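Local coordinates for 182aa long hypothetical protein (Pyrococcus horikoshii, PDB 2GAN) that is of unknown function but, as a putative GNAT-family acetyltransferase, probably transfers an acetyl group from acetyl-coenzyme A to an unidentified substrate, at residues S63-E68 with A83-R88; E104-I109 with D141-T146. All coordinates share one frame; numbering follows the deposited sequence.

Interaction 1: S63-E68 with A83-R88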
loop_
_atom_site.group_PDB
_atom_site.type_symbol
_atom_site.label_atom_id
_atom_site.label_comp_id
_atom_site.label_asym_id
_atom_site.label_seq_id
_atom_site.Cartn_x
_atom_site.Cartn_y
_atom_site.Cartn_z
ATOM N N SER A 63 15.057 -11.705 20.736
ATOM C CA SER A 63 15.444 -12.697 21.746
ATOM C C SER A 63 14.785 -14.072 21.630
ATOM O O SER A 63 15.452 -15.103 21.744
ATOM C CB SER A 63 15.160 -12.154 23.151
ATOM O OG SER A 63 15.943 -11.010 23.420
ATOM N N GLN A 64 13.478 -14.088 21.408
ATOM C CA GLN A 64 12.740 -15.345 21.337
ATOM C C GLN A 64 12.173 -15.725 19.971
ATOM O O GLN A 64 12.531 -16.756 19.410
ATOM C CB GLN A 64 11.588 -15.302 22.333
ATOM C CG GLN A 64 11.988 -14.760 23.687
ATOM C CD GLN A 64 12.865 -15.720 24.460
ATOM O OE1 GLN A 64 13.662 -15.310 25.304
ATOM N NE2 GLN A 64 12.712 -17.008 24.187
ATOM N N GLU A 65 11.284 -14.893 19.444
ATOM C CA GLU A 65 10.626 -15.170 18.177
ATOM C C GLU A 65 11.502 -15.567 16.989
ATOM O O GLU A 65 11.314 -16.635 16.418
ATOM C CB GLU A 65 9.724 -13.985 17.804
ATOM C CG GLU A 65 8.949 -14.155 16.502
ATOM C CD GLU A 65 7.703 -13.287 16.455
ATOM O OE1 GLU A 65 7.287 -12.882 15.347
ATOM O OE2 GLU A 65 7.125 -13.023 17.534
ATOM N N PHE A 66 12.460 -14.729 16.617
ATOM C CA PHE A 66 13.322 -15.029 15.468
ATOM C C PHE A 66 14.255 -16.232 15.673
ATOM O O PHE A 66 14.979 -16.308 16.668
ATOM C CB PHE A 66 14.153 -13.789 15.111
ATOM C CG PHE A 66 13.326 -12.595 14.697
ATOM C CD1 PHE A 66 13.907 -11.333 14.610
ATOM C CD2 PHE A 66 11.971 -12.731 14.385
ATOM C CE1 PHE A 66 13.156 -10.221 14.226
ATOM C CE2 PHE A 66 11.209 -11.624 13.996
ATOM C CZ PHE A 66 11.804 -10.370 13.916
ATOM N N ASP A 67 14.231 -17.178 14.738
ATOM C CA ASP A 67 15.104 -18.351 14.832
ATOM C C ASP A 67 16.392 -18.074 14.051
ATOM O O ASP A 67 17.458 -18.612 14.369
ATOM C CB ASP A 67 14.394 -19.599 14.291
ATOM C CG ASP A 67 13.246 -20.058 15.189
ATOM O OD1 ASP A 67 13.447 -20.164 16.423
ATOM O OD2 ASP A 67 12.144 -20.318 14.665
ATOM N N GLU A 68 16.276 -17.225 13.027
ATOM C CA GLU A 68 17.403 -16.808 12.204
ATOM C C GLU A 68 17.130 -15.405 11.680
ATOM O O GLU A 68 16.043 -15.127 11.167
ATOM C CB GLU A 68 17.608 -17.765 11.030
ATOM C CG GLU A 68 17.943 -19.173 11.456
ATOM C CD GLU A 68 18.307 -20.081 10.289
ATOM O OE1 GLU A 68 18.593 -21.265 10.545
ATOM O OE2 GLU A 68 18.310 -19.627 9.127
ATOM N N ALA A 83 13.853 -12.082 8.579
ATOM C CA ALA A 83 13.870 -13.074 9.642
ATOM C C ALA A 83 13.085 -14.333 9.320
ATOM O O ALA A 83 12.076 -14.288 8.615
ATOM C CB ALA A 83 13.309 -12.448 10.924
ATOM N N LEU A 84 13.546 -15.457 9.857
ATOM C CA LEU A 84 12.872 -16.736 9.655
ATOM C C LEU A 84 12.421 -17.329 10.977
ATOM O O LEU A 84 13.163 -17.301 11.965
ATOM C CB LEU A 84 13.814 -17.725 8.996
ATOM C CG LEU A 84 14.410 -17.181 7.704
ATOM C CD1 LEU A 84 15.368 -18.221 7.132
ATOM C CD2 LEU A 84 13.293 -16.842 6.725
ATOM N N VAL A 85 11.207 -17.865 10.990
ATOM C CA VAL A 85 10.670 -18.511 12.174
ATOM C C VAL A 85 10.209 -19.887 11.738
ATOM O O VAL A 85 9.346 -20.008 10.869
ATOM C CB VAL A 85 9.471 -17.739 12.791
ATOM C CG1 VAL A 85 8.890 -18.529 13.951
ATOM C CG2 VAL A 85 9.937 -16.371 13.294
ATOM N N TYR A 86 10.800 -20.922 12.328
ATOM C CA TYR A 86 10.450 -22.295 11.966
ATOM C C TYR A 86 10.590 -23.327 13.099
ATOM O O TYR A 86 10.187 -24.475 12.932
ATOM C CB TYR A 86 11.294 -22.720 10.757
ATOM C CG TYR A 86 12.780 -22.678 11.020
ATOM C CD1 TYR A 86 13.430 -23.751 11.638
ATOM C CD2 TYR A 86 13.530 -21.546 10.698
ATOM C CE1 TYR A 86 14.795 -23.694 11.930
ATOM C CE2 TYR A 86 14.894 -21.477 10.985
ATOM C CZ TYR A 86 15.517 -22.551 11.601
ATOM O OH TYR A 86 16.858 -22.485 11.884
ATOM N N LYS A 87 11.141 -22.928 14.247
ATOM C CA LYS A 87 11.304 -23.858 15.370
ATOM C C LYS A 87 10.051 -23.969 16.233
ATOM O O LYS A 87 9.775 -23.101 17.063
ATOM C CB LYS A 87 12.460 -23.447 16.277
ATOM C CG LYS A 87 13.816 -23.436 15.619
ATOM C CD LYS A 87 14.896 -23.101 16.635
ATOM C CE LYS A 87 16.195 -22.715 15.948
ATOM N NZ LYS A 87 16.678 -23.750 15.003
ATOM N N ARG A 88 9.315 -25.060 16.039
ATOM C CA ARG A 88 8.087 -25.337 16.775
ATOM C C ARG A 88 7.102 -24.167 16.754
ATOM O O ARG A 88 6.842 -23.538 17.781
ATOM C CB ARG A 88 8.416 -25.733 18.221
ATOM C CG ARG A 88 8.213 -27.231 18.532
ATOM C CD ARG A 88 9.409 -28.107 18.144
ATOM N NE ARG A 88 9.757 -28.015 16.728
ATOM C CZ ARG A 88 8.963 -28.399 15.737
ATOM N NH1 ARG A 88 7.767 -28.912 16.004
ATOM N NH2 ARG A 88 9.359 -28.256 14.478
#
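D67 and E68 both face L84 in a classic beta bulge, where the chain leaving helix 47-65 joins the sheet beside strand 78-85. L84 O takes two amide bonds, from D67 N at 3.0 Å and, longer, from E68 N at 3.3 Å, while L84 N answers to E68 O at 2.8 Å. The D67 CB points toward strand 78-85, and chi1 of -69° sets CG anti to the carbonyl carbon. OD2 accepts from Y86 N through its anti lone pair and from K87 N above the carboxylate plane. The aliphatic K87 chain crosses the same carboxylate, its CD 3.3 Å from D67 OD1. Y86 shows its ring face to D67 CB, and its hydroxyl donates to E68 OE1 at 2.5 Å from above a carboxylate turned 89° to the ring. Next to the bulge, A83 CB sits over the centre of the F66 ring, 3.6 Å from its centroid, and V85 CG2 lies at that ring's edge. K92 pairs with D67 OD1 and R134 with E68 OE1, so each acid has a second, basic partner; such neighbours would be expected to keep them ionised.

Interaction 2: E104-I109 with D141-T146; sequences EKVGLI and DPYVVT
The Y143 ring meets the backbone of strand 106-114 at its edge: G107 O lies in the ring plane, 3.8 Å from Y143 CD2. V106 CG1 comes in obliquely, 3.9 Å from Y143 CD2, CG2 lies near CE2, and the two side chains cross at about a right angle. A chi1 of -74° puts Y143 CG anti to the carbonyl carbon, and the ring lies beside V106, on the sheet face that also carries L108, whose CD1 reaches Y143 CB. On the other side of the sheet, I109 runs side by side with P142, CD1 to CB 4.0 Å, and packs against A131, V132 and L135 of helix 123-137. This is the parallel strand pair of a beta-alpha-beta crossover. G107 is gripped through both polar atoms, its N bonded to D141 O and its O accepting from Y143 N, each at 2.7 Å. D141 N to K105 O and I109 N to Y143 O complete the ladder. The segment axes lie 45° apart; past the last direct bond a water bridges I109 O to V145 N. This is consistent with the splay between neighbouring parallel strands of the GNAT fold, where relatives bind acetyl-coenzyme A. K105 CE rests 3.4 Å from D141 OD2, but its NZ is bonded to G139 O; the unlike charges, beyond salt-bridge range, should add only a modest attraction here.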
loop_
_atom_site.group_PDB
_atom_site.type_symbol
_atom_site.label_atom_id
_atom_site.label_comp_id
_atom_site.label_asym_id
_atom_site.label_seq_id
_atom_site.Cartn_x
_atom_site.Cartn_y
_atom_site.Cartn_z
ATOM N N GLU A 104 4.874 -29.094 11.135
ATOM C CA GLU A 104 6.291 -29.228 10.793
ATOM C C GLU A 104 6.744 -28.677 9.443
ATOM O O GLU A 104 7.916 -28.350 9.281
ATOM C CB GLU A 104 6.706 -30.697 10.901
ATOM C CG GLU A 104 8.211 -30.942 10.953
ATOM C CD GLU A 104 8.863 -30.386 12.212
ATOM O OE1 GLU A 104 8.288 -30.554 13.308
ATOM O OE2 GLU A 104 9.963 -29.800 12.113
ATOM N N LYS A 105 5.845 -28.583 8.470
ATOM C CA LYS A 105 6.247 -28.050 7.174
ATOM C C LYS A 105 6.050 -26.542 7.038
ATOM O O LYS A 105 6.209 -25.994 5.950
ATOM C CB LYS A 105 5.512 -28.763 6.037
ATOM C CG LYS A 105 6.069 -30.152 5.739
ATOM C CD LYS A 105 5.798 -30.576 4.300
ATOM C CE LYS A 105 6.567 -29.718 3.292
ATOM N NZ LYS A 105 8.041 -29.938 3.317
ATOM N N VAL A 106 5.715 -25.867 8.134
ATOM C CA VAL A 106 5.505 -24.420 8.080
ATOM C C VAL A 106 6.762 -23.603 8.381
ATOM O O VAL A 106 7.472 -23.850 9.356
ATOM C CB VAL A 106 4.368 -23.966 9.046
ATOM C CG1 VAL A 106 4.256 -22.454 9.050
ATOM C CG2 VAL A 106 3.038 -24.566 8.606
ATOM N N GLY A 107 7.026 -22.626 7.519
ATOM C CA GLY A 107 8.163 -21.741 7.686
ATOM C C GLY A 107 7.677 -20.307 7.556
ATOM O O GLY A 107 7.015 -19.958 6.577
ATOM N N LEU A 108 8.007 -19.475 8.539
ATOM C CA LEU A 108 7.580 -18.078 8.551
ATOM C C LEU A 108 8.668 -17.075 8.180
ATOM O O LEU A 108 9.792 -17.149 8.670
ATOM C CB LEU A 108 7.043 -17.719 9.940
ATOM C CG LEU A 108 5.612 -18.051 10.351
ATOM C CD1 LEU A 108 5.102 -19.273 9.643
ATOM C CD2 LEU A 108 5.560 -18.217 11.856
ATOM N N ILE A 109 8.320 -16.138 7.304
ATOM C CA ILE A 109 9.231 -15.078 6.903
ATOM C C ILE A 109 8.606 -13.789 7.408
ATOM O O ILE A 109 7.403 -13.589 7.270
ATOM C CB ILE A 109 9.374 -14.994 5.367
ATOM C CG1 ILE A 109 10.265 -16.145 4.873
ATOM C CG2 ILE A 109 9.936 -13.620 4.963
ATOM C CD1 ILE A 109 10.369 -16.262 3.361
ATOM N N ASP A 141 7.858 -24.806 4.110
ATOM C CA ASP A 141 7.226 -23.989 3.090
ATOM C C ASP A 141 7.125 -22.571 3.650
ATOM O O ASP A 141 6.768 -22.383 4.818
ATOM C CB ASP A 141 5.833 -24.512 2.762
ATOM C CG ASP A 141 5.874 -25.859 2.098
ATOM O OD1 ASP A 141 6.684 -26.011 1.157
ATOM O OD2 ASP A 141 5.102 -26.754 2.510
ATOM N N PRO A 142 7.467 -21.558 2.830
ATOM C CA PRO A 142 7.428 -20.138 3.208
ATOM C C PRO A 142 6.027 -19.523 3.304
ATOM O O PRO A 142 5.230 -19.630 2.373
ATOM C CB PRO A 142 8.249 -19.460 2.107
ATOM C CG PRO A 142 9.143 -20.543 1.601
ATOM C CD PRO A 142 8.233 -21.741 1.585
ATOM N N TYR A 143 5.755 -18.853 4.424
ATOM C CA TYR A 143 4.472 -18.181 4.661
ATOM C C TYR A 143 4.743 -16.766 5.166
ATOM O O TYR A 143 5.735 -16.532 5.855
ATOM C CB TYR A 143 3.662 -18.910 5.732
ATOM C CG TYR A 143 3.031 -20.208 5.297
ATOM C CD1 TYR A 143 1.717 -20.240 4.853
ATOM C CD2 TYR A 143 3.743 -21.407 5.348
ATOM C CE1 TYR A 143 1.114 -21.431 4.471
ATOM C CE2 TYR A 143 3.151 -22.607 4.964
ATOM C CZ TYR A 143 1.832 -22.608 4.528
ATOM O OH TYR A 143 1.224 -23.783 4.160
ATOM N N VAL A 144 3.863 -15.825 4.830
ATOM C CA VAL A 144 4.007 -14.439 5.285
ATOM C C VAL A 144 2.645 -13.882 5.652
ATOM O O VAL A 144 1.618 -14.440 5.266
ATOM C CB VAL A 144 4.604 -13.510 4.196
ATOM C CG1 VAL A 144 6.053 -13.845 3.951
ATOM C CG2 VAL A 144 3.791 -13.618 2.915
ATOM N N VAL A 145 2.633 -12.782 6.403
ATOM C CA VAL A 145 1.383 -12.147 6.788
ATOM C C VAL A 145 1.431 -10.721 6.268
ATOM O O VAL A 145 2.502 -10.123 6.197
ATOM C CB VAL A 145 1.181 -12.127 8.332
ATOM C CG1 VAL A 145 2.220 -11.225 9.000
ATOM C CG2 VAL A 145 -0.227 -11.647 8.659
ATOM N N THR A 146 0.278 -10.192 5.876
ATOM C CA THR A 146 0.209 -8.831 5.374
ATOM C C THR A 146 -1.058 -8.195 5.905
ATOM O O THR A 146 -2.026 -8.878 6.211
ATOM C CB THR A 146 0.181 -8.788 3.835
ATOM O OG1 THR A 146 -1.052 -9.347 3.379
ATOM C CG2 THR A 146 1.335 -9.578 3.265
HETATM O O HOH W 1 5.313 -11.683 7.453
#

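How the interactions relate
Both contacts belong to one sheet, five-stranded within the chain, and meet where strands 78-85 and 106-114 run as antiparallel neighbours: V85 O lies 2.7 Å from L108 N, a probable hydrogen bond, and L84 CD2 packs on I109 CG1. Each is largely buried, with exposed residues at the ends, where R88 and E104 form a salt bridge between them. Interaction 1 ties a helix exit to a strand end and adds to its backbone bonds two carboxylates, D67 accepting amides and E68 a hydroxyl. Interaction 2 joins two parallel strands chiefly through backbone bonds and apolar packing. Strand 141-146, outermost within the chain, pairs onward with a strand of the second subunit, whereas no other chain of the assembly touches interaction 1.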